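Local coordinates for protein aspartate aminotransferase (Giardia lamblia, PDB 3MEB) that probably catalyses, as a homodimer using pyridoxal 5'-phosphate, the reversible transfer of an amino group between L-aspartate and 2-oxoglutarate, giving oxaloacetate and L-glutamate, at residues V52-G57 / W409-V414; K145-M150 / E201-L206; M391-G396 / M420-L425. All blocks are in the same frame, centred on the assembly; numbering follows the deposited sequence. Where two conformers were deposited one is given.

In the fold
Interactions 1 and 3 form one unit beside the active site, their centres about 9 Å apart. Leu54 O of interaction 1 lies 3.0 Å from Ser421 N of interaction 3, probably a hydrogen bond, so strand 52-54 bridges 411-413 and the antiparallel pair 392-394/419-421. Gly57 CA also packs on Phe392 CZ at 3.5 Å, and one 1,2-ethanediol touches both contacts. Interaction 2 belongs to the large mixed sheet on the opposite side of the chain's centre, its centre about 35 Å from that of interaction 1 and about 31 Å from that of interaction 3. The bound pyridoxal phosphate is about 5 Å from the side chain of Phe392 and about 8 Å from that of Leu206.

Interaction 1: residues V52-G57 / W409-V414; sequences VNLGVG and WSIYLV. With EDO (1,2-ethanediol), chain F; SO4 (sulfate ion), chain C.
Val52 opens a short parallel ladder with Ile411: its N donates to Ser410 O at 2.9 Å, and its O receives Tyr412 N at 2.9 Å, almost straight (165° at the hydrogen). Beta-branched Val52 and Ile411 suit extended backbone, and their side chains run alongside each other, with CB of Val52 4.1 Å from CG1 of Ile411. On the other face Asn53 places CG anti to its backbone N (chi1 -173°), and OD1 turns back to accept from Gly55 N at 3.2 Å, an Asx turn that bends the chain after Asn53. Leu54 N reaches Tyr412 O at 2.7 Å, a more bent bond, while its CD1 packs on CG2 of Ile411 at 3.6 Å. Gly55, with no side chain, leaves room for Asn53 OD1 to approach its N. Beyond it, Val56 O accepts O1 of the ethanediol, and Gly57 N gives a nearly straight 3.0 Å bond to sulfate O2. Helix 430-443 covers the Val52 and Ile411 face, and helix 37-45 meets Asn53; the hydroxyls of Ser410 and Tyr412 both bond to Asp46, Leu413 rests on helix 399-409, and Leu54 is backbone-bonded to Ser421 of strand 419-421.

Interaction 2: residues K145-M150 / E201-L206; sequences KAEFYM and EKSIFL
Three backbone hydrogen bonds zip Glu147-Met150 to Ser203-Leu206. Ile204 N donates to Glu147 O at 2.8 Å, Tyr149 N to Ile204 O at 2.8 Å, and Leu206 N to Tyr149 O at 2.9 Å, the middle one more bent (149°) than its neighbours. Such alternation between the two strands is the parallel beta pattern, here joining two neighbouring strands near one end of the seven-stranded mixed sheet in the large domain of a fold-type I aminotransferase; 174-176 flanks 148-151, and 237-242 flanks 204-208. Among the rings, Tyr149 and Phe205 make an offset stack, centroids 4.7 Å apart and planes at 18°, with Phe205 CZ over one face of the tyrosine toward its rim. The rings overlap while their strands stay in register. Apolar contacts carry the face of Phe148 and Ile204. The ring of Phe148, carried with CG anti to its backbone N (chi1 -166°), meets Ile204 CG2 through CE2 at 3.7 Å and Leu206 CB through CE1, while Ala146, small enough to sit close, adds its CB from the preceding loop against Ile204 CD1. Just before the strands begin, one water links Glu147 N to Ser203 OG, also bonded to Pro200 O.

Interaction 3: residues M391-G396 / M420-L425; sequences MFTFTG and MSMCGL. With EDO (1,2-ethanediol), chain F.
Thr393 and Met420 form an antiparallel hydrogen-bonded pair: Thr393 N donates to Met420 O at 2.9 Å, and Met420 N returns a bond to Thr393 O at 2.8 Å. Two residues along, Met422 N reaches Met391 O at 2.9 Å, and between these two rungs lies the non-hydrogen-bonded pair of Phe392 and Ser421, where Phe392 CA also approaches Met420 O.

Side chains then divide between the two faces. With CG anti to the carbonyl carbon (chi1 -52°), the Phe392 ring lies beside Ser421, its CE1 3.9 Å from Ser421 CB; a small serine leaves room for so broad a ring. Ser421 OG in turn lies 2.8 Å from O2 of the ethanediol. On the Thr393 side, the Met422 chain is bent at chi2 and chi3, which brings SD within 3.3 Å of Thr393 OG1. The side chains of Thr395 and Met420 meet at about a right angle, with CG2 of Thr395 3.7 Å from CB of Met420. Flexible, unbranched methionines can fit such irregular surfaces. At the far end the extended Met391 runs alongside Cys423, its CG against SG.

The second shell fixes these groups. Arg361 bonds to Thr393 OG1 and Phe392 O, while Thr395 OG1 bonds to Gly418 O. Helix 340-370 backs Met420, Met422 and Cys423, and toward the cofactor Phe392 touches Asn213 and Tyr244 and takes a cation-pi contact from Arg419.

After Ser421 the chain turns into a 3-10 segment, with Gly424 N bonded to Ser421 O. The two-stranded ribbon belongs to the small domain of the aminotransferase fold, and it sets Phe392 about 4 Å from the sulfate. That ion is hydrogen-bonded by Arg419, Trp155, Asn213, Lys277 and Gly57 N, consistent with an anion-binding position for the substrate carboxylate in the active-site pocket.

Interaction 1: residues V52-G57 / W409-V414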
loop_
_atom_site.group_PDB
_atom_site.type_symbol
_atom_site.label_atom_id
_atom_site.label_comp_id
_atom_site.label_asym_id
_atom_site.label_seq_id
_atom_site.Cartn_x
_atom_site.Cartn_y
_atom_site.Cartn_z
ATOM N N VAL A 52 -6.633 -30.202 3.959
ATOM C CA VAL A 52 -5.183 -29.866 3.975
ATOM C C VAL A 52 -4.984 -28.684 3.044
ATOM O O VAL A 52 -5.365 -28.768 1.861
ATOM C CB VAL A 52 -4.283 -31.034 3.489
ATOM C CG1 VAL A 52 -2.793 -30.645 3.614
ATOM C CG2 VAL A 52 -4.581 -32.387 4.272
ATOM N N ASN A 53 -4.376 -27.603 3.545
ATOM C CA ASN A 53 -4.123 -26.420 2.715
ATOM C C ASN A 53 -2.717 -26.436 2.154
ATOM O O ASN A 53 -1.776 -26.213 2.887
ATOM C CB ASN A 53 -4.316 -25.128 3.525
ATOM C CG ASN A 53 -4.219 -23.863 2.660
ATOM O OD1 ASN A 53 -4.012 -23.928 1.432
ATOM N ND2 ASN A 53 -4.403 -22.682 3.307
ATOM N N LEU A 54 -2.555 -26.690 0.853
ATOM C CA LEU A 54 -1.191 -26.779 0.274
ATOM C C LEU A 54 -1.089 -25.748 -0.857
ATOM O O LEU A 54 -0.477 -26.002 -1.880
ATOM C CB LEU A 54 -0.926 -28.196 -0.270
ATOM C CG LEU A 54 -1.101 -29.333 0.727
ATOM C CD1 LEU A 54 -0.946 -30.721 0.029
ATOM C CD2 LEU A 54 -0.060 -29.163 1.835
ATOM N N GLY A 55 -1.709 -24.596 -0.639
ATOM C CA GLY A 55 -1.924 -23.580 -1.667
ATOM C C GLY A 55 -0.921 -22.451 -1.562
ATOM O O GLY A 55 0.222 -22.588 -2.014
ATOM N N VAL A 56 -1.353 -21.353 -0.967
ATOM C CA VAL A 56 -0.527 -20.183 -0.697
ATOM C C VAL A 56 0.757 -20.584 0.065
ATOM O O VAL A 56 0.721 -21.407 0.991
ATOM C CB VAL A 56 -1.331 -19.119 0.129
ATOM C CG1 VAL A 56 -0.446 -17.932 0.546
ATOM C CG2 VAL A 56 -2.554 -18.624 -0.666
ATOM N N GLY A 57 1.886 -20.034 -0.355
ATOM C CA GLY A 57 3.127 -20.288 0.336
ATOM C C GLY A 57 3.182 -19.468 1.606
ATOM O O GLY A 57 3.666 -18.345 1.607
ATOM N N TRP A 409 -10.854 -35.279 -1.694
ATOM C CA TRP A 409 -9.997 -35.374 -0.483
ATOM C C TRP A 409 -9.805 -34.081 0.344
ATOM O O TRP A 409 -9.099 -34.082 1.379
ATOM C CB TRP A 409 -8.629 -35.934 -0.880
ATOM C CG TRP A 409 -8.698 -37.329 -1.386
ATOM C CD1 TRP A 409 -8.964 -37.722 -2.656
ATOM C CD2 TRP A 409 -8.520 -38.527 -0.619
ATOM N NE1 TRP A 409 -8.957 -39.092 -2.741
ATOM C CE2 TRP A 409 -8.679 -39.610 -1.502
ATOM C CE3 TRP A 409 -8.239 -38.787 0.725
ATOM C CZ2 TRP A 409 -8.577 -40.944 -1.082
ATOM C CZ3 TRP A 409 -8.127 -40.105 1.143
ATOM C CH2 TRP A 409 -8.309 -41.169 0.243
ATOM N N SER A 410 -10.427 -32.991 -0.106
ATOM C CA SER A 410 -10.285 -31.661 0.492
ATOM C C SER A 410 -8.814 -31.254 0.689
ATOM O O SER A 410 -8.450 -30.677 1.699
ATOM C CB SER A 410 -11.093 -31.564 1.799
ATOM O OG SER A 410 -12.520 -31.624 1.572
ATOM N N ILE A 411 -7.986 -31.574 -0.301
ATOM C CA ILE A 411 -6.600 -31.123 -0.342
ATOM C C ILE A 411 -6.473 -30.017 -1.395
ATOM O O ILE A 411 -6.833 -30.226 -2.555
ATOM C CB ILE A 411 -5.673 -32.296 -0.679
ATOM C CG1 ILE A 411 -5.756 -33.368 0.418
ATOM C CG2 ILE A 411 -4.252 -31.830 -0.813
ATOM C CD1 ILE A 411 -5.018 -34.654 0.078
ATOM N N TYR A 412 -5.967 -28.845 -0.986
ATOM C CA TYR A 412 -5.931 -27.644 -1.842
ATOM C C TYR A 412 -4.519 -27.348 -2.369
ATOM O O TYR A 412 -3.618 -26.991 -1.612
ATOM C CB TYR A 412 -6.525 -26.447 -1.070
ATOM C CG TYR A 412 -7.997 -26.649 -0.804
ATOM C CD1 TYR A 412 -8.943 -26.236 -1.714
ATOM C CD2 TYR A 412 -8.433 -27.344 0.310
ATOM C CE1 TYR A 412 -10.288 -26.448 -1.500
ATOM C CE2 TYR A 412 -9.770 -27.577 0.532
ATOM C CZ TYR A 412 -10.703 -27.123 -0.379
ATOM O OH TYR A 412 -12.063 -27.362 -0.183
ATOM N N LEU A 413 -4.359 -27.535 -3.676
ATOM C CA LEU A 413 -3.149 -27.267 -4.411
ATOM C C LEU A 413 -3.431 -26.236 -5.473
ATOM O O LEU A 413 -4.573 -26.069 -5.904
ATOM C CB LEU A 413 -2.691 -28.528 -5.170
ATOM C CG LEU A 413 -2.236 -29.702 -4.329
ATOM C CD1 LEU A 413 -3.009 -30.957 -4.702
ATOM C CD2 LEU A 413 -0.772 -29.865 -4.523
ATOM N N VAL A 414 -2.370 -25.578 -5.918
ATOM C CA VAL A 414 -2.430 -24.722 -7.092
ATOM C C VAL A 414 -2.588 -25.541 -8.355
ATOM O O VAL A 414 -1.814 -26.477 -8.639
ATOM C CB VAL A 414 -1.183 -23.837 -7.201
ATOM C CG1 VAL A 414 -1.171 -23.083 -8.535
ATOM C CG2 VAL A 414 -1.120 -22.894 -6.014
HETATM C C1 EDO F . -0.822 -22.676 3.943
HETATM O O1 EDO F . -1.086 -21.770 2.853
HETATM C C2 EDO F . 0.209 -23.721 3.540
HETATM O O2 EDO F . 1.391 -23.037 3.151
HETATM S S SO4 C . 2.531 -17.332 -3.278
HETATM O O1 SO4 C . 3.164 -17.637 -4.581
HETATM O O2 SO4 C . 1.601 -18.369 -2.856
HETATM O O3 SO4 C . 3.583 -17.142 -2.307
HETATM O O4 SO4 C . 1.829 -16.082 -3.462
#

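Interaction 2: residues K145-M150 / E201-L206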
loop_
_atom_site.group_PDB
_atom_site.type_symbol
_atom_site.label_atom_id
_atom_site.label_comp_id
_atom_site.label_asym_id
_atom_site.label_seq_id
_atom_site.Cartn_x
_atom_site.Cartn_y
_atom_site.Cartn_z
ATOM N N LYS A 145 11.882 2.558 -23.627
ATOM C CA LYS A 145 12.131 1.774 -24.814
ATOM C C LYS A 145 12.751 0.423 -24.498
ATOM O O LYS A 145 12.849 -0.412 -25.393
ATOM C CB LYS A 145 13.017 2.531 -25.786
ATOM C CG LYS A 145 12.293 3.664 -26.488
ATOM C CD LYS A 145 13.237 4.411 -27.436
ATOM C CE LYS A 145 12.487 4.909 -28.669
ATOM N NZ LYS A 145 13.354 5.467 -29.750
ATOM N N ALA A 146 13.146 0.199 -23.250
ATOM C CA ALA A 146 13.819 -1.044 -22.871
ATOM C C ALA A 146 12.864 -2.226 -22.846
ATOM O O ALA A 146 11.795 -2.159 -22.237
ATOM C CB ALA A 146 14.513 -0.910 -21.494
ATOM N N GLU A 147 13.278 -3.315 -23.483
ATOM C CA GLU A 147 12.507 -4.545 -23.454
ATOM C C GLU A 147 12.620 -5.174 -22.085
ATOM O O GLU A 147 13.679 -5.114 -21.471
ATOM C CB GLU A 147 13.023 -5.555 -24.466
ATOM C CG GLU A 147 13.291 -5.007 -25.836
ATOM C CD GLU A 147 12.163 -5.199 -26.783
ATOM O OE1 GLU A 147 10.987 -5.190 -26.335
ATOM O OE2 GLU A 147 12.474 -5.368 -27.973
ATOM N N PHE A 148 11.522 -5.765 -21.615
ATOM C CA PHE A 148 11.460 -6.429 -20.314
ATOM C C PHE A 148 11.275 -7.929 -20.529
ATOM O O PHE A 148 10.335 -8.327 -21.232
ATOM C CB PHE A 148 10.265 -5.903 -19.549
ATOM C CG PHE A 148 10.287 -6.244 -18.097
ATOM C CD1 PHE A 148 9.910 -7.503 -17.664
ATOM C CD2 PHE A 148 10.670 -5.291 -17.160
ATOM C CE1 PHE A 148 9.939 -7.831 -16.329
ATOM C CE2 PHE A 148 10.689 -5.601 -15.830
ATOM C CZ PHE A 148 10.300 -6.877 -15.412
ATOM N N TYR A 149 12.134 -8.744 -19.923
ATOM C CA TYR A 149 12.160 -10.196 -20.154
ATOM C C TYR A 149 11.814 -10.980 -18.876
ATOM O O TYR A 149 12.433 -10.793 -17.828
ATOM C CB TYR A 149 13.555 -10.634 -20.645
ATOM C CG TYR A 149 13.822 -10.297 -22.080
ATOM C CD1 TYR A 149 13.743 -11.266 -23.087
ATOM C CD2 TYR A 149 14.189 -9.032 -22.443
ATOM C CE1 TYR A 149 13.999 -10.948 -24.410
ATOM C CE2 TYR A 149 14.442 -8.714 -23.787
ATOM C CZ TYR A 149 14.344 -9.655 -24.740
ATOM O OH TYR A 149 14.598 -9.275 -26.041
ATOM N N MET A 150 10.788 -11.811 -18.947
ATOM C CA MET A 150 10.420 -12.659 -17.828
ATOM C C MET A 150 10.948 -14.058 -18.063
ATOM O O MET A 150 11.056 -14.465 -19.206
ATOM C CB MET A 150 8.919 -12.773 -17.709
ATOM C CG MET A 150 8.168 -11.473 -17.744
ATOM S SD MET A 150 7.220 -11.290 -16.269
ATOM C CE MET A 150 6.357 -9.741 -16.615
ATOM N N GLU A 201 20.789 -4.820 -26.416
ATOM C CA GLU A 201 21.541 -4.351 -25.268
ATOM C C GLU A 201 20.679 -3.446 -24.387
ATOM O O GLU A 201 19.701 -2.856 -24.854
ATOM C CB GLU A 201 22.841 -3.666 -25.698
ATOM C CG GLU A 201 22.680 -2.436 -26.546
ATOM C CD GLU A 201 23.992 -1.736 -26.742
ATOM O OE1 GLU A 201 24.999 -2.435 -26.997
ATOM O OE2 GLU A 201 24.009 -0.504 -26.624
ATOM N N LYS A 202 21.026 -3.389 -23.097
ATOM C CA LYS A 202 20.299 -2.604 -22.090
ATOM C C LYS A 202 18.836 -3.024 -21.953
ATOM O O LYS A 202 17.948 -2.200 -21.726
ATOM C CB LYS A 202 20.440 -1.100 -22.351
ATOM C CG LYS A 202 21.914 -0.703 -22.525
ATOM C CD LYS A 202 22.074 0.727 -23.025
ATOM C CE LYS A 202 23.559 1.088 -23.221
ATOM N NZ LYS A 202 23.759 2.549 -23.519
ATOM N N SER A 203 18.600 -4.326 -22.072
ATOM C CA SER A 203 17.287 -4.880 -21.786
ATOM C C SER A 203 17.181 -5.181 -20.279
ATOM O O SER A 203 18.193 -5.200 -19.584
ATOM C CB SER A 203 17.057 -6.135 -22.628
ATOM O OG SER A 203 16.910 -5.761 -23.983
ATOM N N ILE A 204 15.961 -5.415 -19.794
ATOM C CA ILE A 204 15.708 -5.671 -18.381
ATOM C C ILE A 204 15.334 -7.147 -18.210
ATOM O O ILE A 204 14.474 -7.650 -18.947
ATOM C CB ILE A 204 14.549 -4.793 -17.859
ATOM C CG1 ILE A 204 14.829 -3.305 -18.072
ATOM C CG2 ILE A 204 14.267 -5.063 -16.365
ATOM C CD1 ILE A 204 13.561 -2.421 -18.131
ATOM N N PHE A 205 15.990 -7.845 -17.287
ATOM C CA PHE A 205 15.694 -9.255 -17.051
ATOM C C PHE A 205 15.218 -9.423 -15.655
ATOM O O PHE A 205 15.912 -9.034 -14.721
ATOM C CB PHE A 205 16.928 -10.146 -17.335
ATOM C CG PHE A 205 17.208 -10.273 -18.796
ATOM C CD1 PHE A 205 16.676 -11.303 -19.532
ATOM C CD2 PHE A 205 17.901 -9.274 -19.466
ATOM C CE1 PHE A 205 16.881 -11.363 -20.896
ATOM C CE2 PHE A 205 18.114 -9.344 -20.826
ATOM C CZ PHE A 205 17.606 -10.393 -21.529
ATOM N N LEU A 206 14.019 -9.978 -15.515
ATOM C CA LEU A 206 13.490 -10.314 -14.199
ATOM C C LEU A 206 14.033 -11.670 -13.795
ATOM O O LEU A 206 13.959 -12.641 -14.588
ATOM C CB LEU A 206 11.952 -10.351 -14.247
ATOM C CG LEU A 206 11.204 -10.542 -12.935
ATOM C CD1 LEU A 206 11.379 -9.373 -11.955
ATOM C CD2 LEU A 206 9.714 -10.745 -13.271
HETATM O O HOH W 1 15.819 -3.280 -24.723
#

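Interaction 3: residues M391-G396 / M420-L425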
loop_
_atom_site.group_PDB
_atom_site.type_symbol
_atom_site.label_atom_id
_atom_site.label_comp_id
_atom_site.label_asym_id
_atom_site.label_seq_id
_atom_site.Cartn_x
_atom_site.Cartn_y
_atom_site.Cartn_z
ATOM N N MET A 391 9.768 -23.239 -0.611
ATOM C CA MET A 391 8.557 -23.718 0.009
ATOM C C MET A 391 7.756 -24.740 -0.793
ATOM O O MET A 391 6.902 -25.418 -0.213
ATOM C CB MET A 391 7.623 -22.538 0.253
ATOM C CG MET A 391 7.987 -21.690 1.426
ATOM S SD MET A 391 6.704 -20.462 1.758
ATOM C CE MET A 391 7.351 -19.770 3.295
ATOM N N PHE A 392 7.969 -24.810 -2.113
ATOM C CA PHE A 392 7.054 -25.543 -2.963
ATOM C C PHE A 392 7.674 -26.787 -3.599
ATOM O O PHE A 392 8.919 -26.990 -3.629
ATOM C CB PHE A 392 6.484 -24.652 -4.074
ATOM C CG PHE A 392 5.872 -23.341 -3.585
ATOM C CD1 PHE A 392 4.616 -23.317 -2.958
ATOM C CD2 PHE A 392 6.553 -22.154 -3.760
ATOM C CE1 PHE A 392 4.049 -22.123 -2.529
ATOM C CE2 PHE A 392 6.002 -20.922 -3.300
ATOM C CZ PHE A 392 4.757 -20.911 -2.694
ATOM N N THR A 393 6.786 -27.647 -4.090
ATOM C CA THR A 393 7.143 -28.614 -5.098
ATOM C C THR A 393 6.249 -28.365 -6.319
ATOM O O THR A 393 5.014 -28.243 -6.204
ATOM C CB THR A 393 7.038 -30.080 -4.593
ATOM O OG1 THR A 393 7.804 -30.247 -3.372
ATOM C CG2 THR A 393 7.561 -31.019 -5.643
ATOM N N PHE A 394 6.862 -28.263 -7.486
ATOM C CA PHE A 394 6.116 -28.187 -8.731
ATOM C C PHE A 394 5.799 -29.625 -9.047
ATOM O O PHE A 394 6.576 -30.303 -9.707
ATOM C CB PHE A 394 6.984 -27.505 -9.794
ATOM C CG PHE A 394 6.218 -26.763 -10.877
ATOM C CD1 PHE A 394 5.255 -25.814 -10.568
ATOM C CD2 PHE A 394 6.535 -26.945 -12.203
ATOM C CE1 PHE A 394 4.566 -25.110 -11.588
ATOM C CE2 PHE A 394 5.867 -26.249 -13.226
ATOM C CZ PHE A 394 4.882 -25.328 -12.909
ATOM N N THR A 395 4.686 -30.133 -8.522
ATOM C CA THR A 395 4.493 -31.599 -8.495
ATOM C C THR A 395 4.325 -32.258 -9.870
ATOM O O THR A 395 4.718 -33.389 -10.037
ATOM C CB THR A 395 3.299 -32.051 -7.636
ATOM O OG1 THR A 395 2.051 -31.657 -8.246
ATOM C CG2 THR A 395 3.408 -31.512 -6.169
ATOM N N GLY A 396 3.735 -31.562 -10.824
ATOM C CA GLY A 396 3.344 -32.174 -12.079
ATOM C C GLY A 396 1.991 -32.894 -12.015
ATOM O O GLY A 396 1.534 -33.422 -13.014
ATOM N N MET A 420 2.625 -27.355 -4.968
ATOM C CA MET A 420 2.276 -27.705 -3.608
ATOM C C MET A 420 3.142 -26.956 -2.588
ATOM O O MET A 420 4.384 -26.985 -2.682
ATOM C CB MET A 420 2.424 -29.213 -3.419
ATOM C CG MET A 420 2.280 -29.739 -1.977
ATOM S SD MET A 420 2.850 -31.452 -1.764
ATOM C CE MET A 420 1.540 -32.274 -2.692
ATOM N N SER A 421 2.484 -26.298 -1.633
ATOM C CA SER A 421 3.157 -25.655 -0.532
ATOM C C SER A 421 3.406 -26.680 0.543
ATOM O O SER A 421 2.516 -27.102 1.217
ATOM C CB SER A 421 2.354 -24.517 0.053
ATOM O OG SER A 421 3.050 -24.011 1.177
ATOM N N MET A 422 4.672 -27.014 0.711
ATOM C CA MET A 422 5.107 -28.053 1.627
ATOM C C MET A 422 4.841 -27.664 3.068
ATOM O O MET A 422 4.733 -28.540 3.924
ATOM C CB MET A 422 6.605 -28.289 1.391
ATOM C CG MET A 422 6.944 -28.721 -0.046
ATOM S SD MET A 422 5.876 -30.001 -0.687
ATOM C CE MET A 422 6.757 -31.504 -0.211
ATOM N N CYS A 423 4.739 -26.351 3.314
ATOM C CA CYS A 423 4.438 -25.750 4.628
ATOM C C CYS A 423 3.108 -26.195 5.226
ATOM O O CYS A 423 2.925 -26.184 6.445
ATOM C CB CYS A 423 4.344 -24.214 4.455
ATOM S SG CYS A 423 5.857 -23.356 4.030
ATOM N N GLY A 424 2.175 -26.604 4.367
ATOM C CA GLY A 424 0.890 -27.165 4.833
ATOM C C GLY A 424 0.898 -28.626 5.285
ATOM O O GLY A 424 -0.117 -29.112 5.804
ATOM N N LEU A 425 2.028 -29.321 5.120
ATOM C CA LEU A 425 2.154 -30.709 5.544
ATOM C C LEU A 425 2.574 -30.770 6.982
ATOM O O LEU A 425 3.290 -29.884 7.465
ATOM C CB LEU A 425 3.177 -31.446 4.716
ATOM C CG LEU A 425 2.901 -31.490 3.218
ATOM C CD1 LEU A 425 4.205 -31.859 2.485
ATOM C CD2 LEU A 425 1.813 -32.477 2.872
HETATM C C1 EDO F . -0.822 -22.676 3.943
HETATM O O1 EDO F . -1.086 -21.770 2.853
HETATM C C2 EDO F . 0.209 -23.721 3.540
HETATM O O2 EDO F . 1.391 -23.037 3.151
#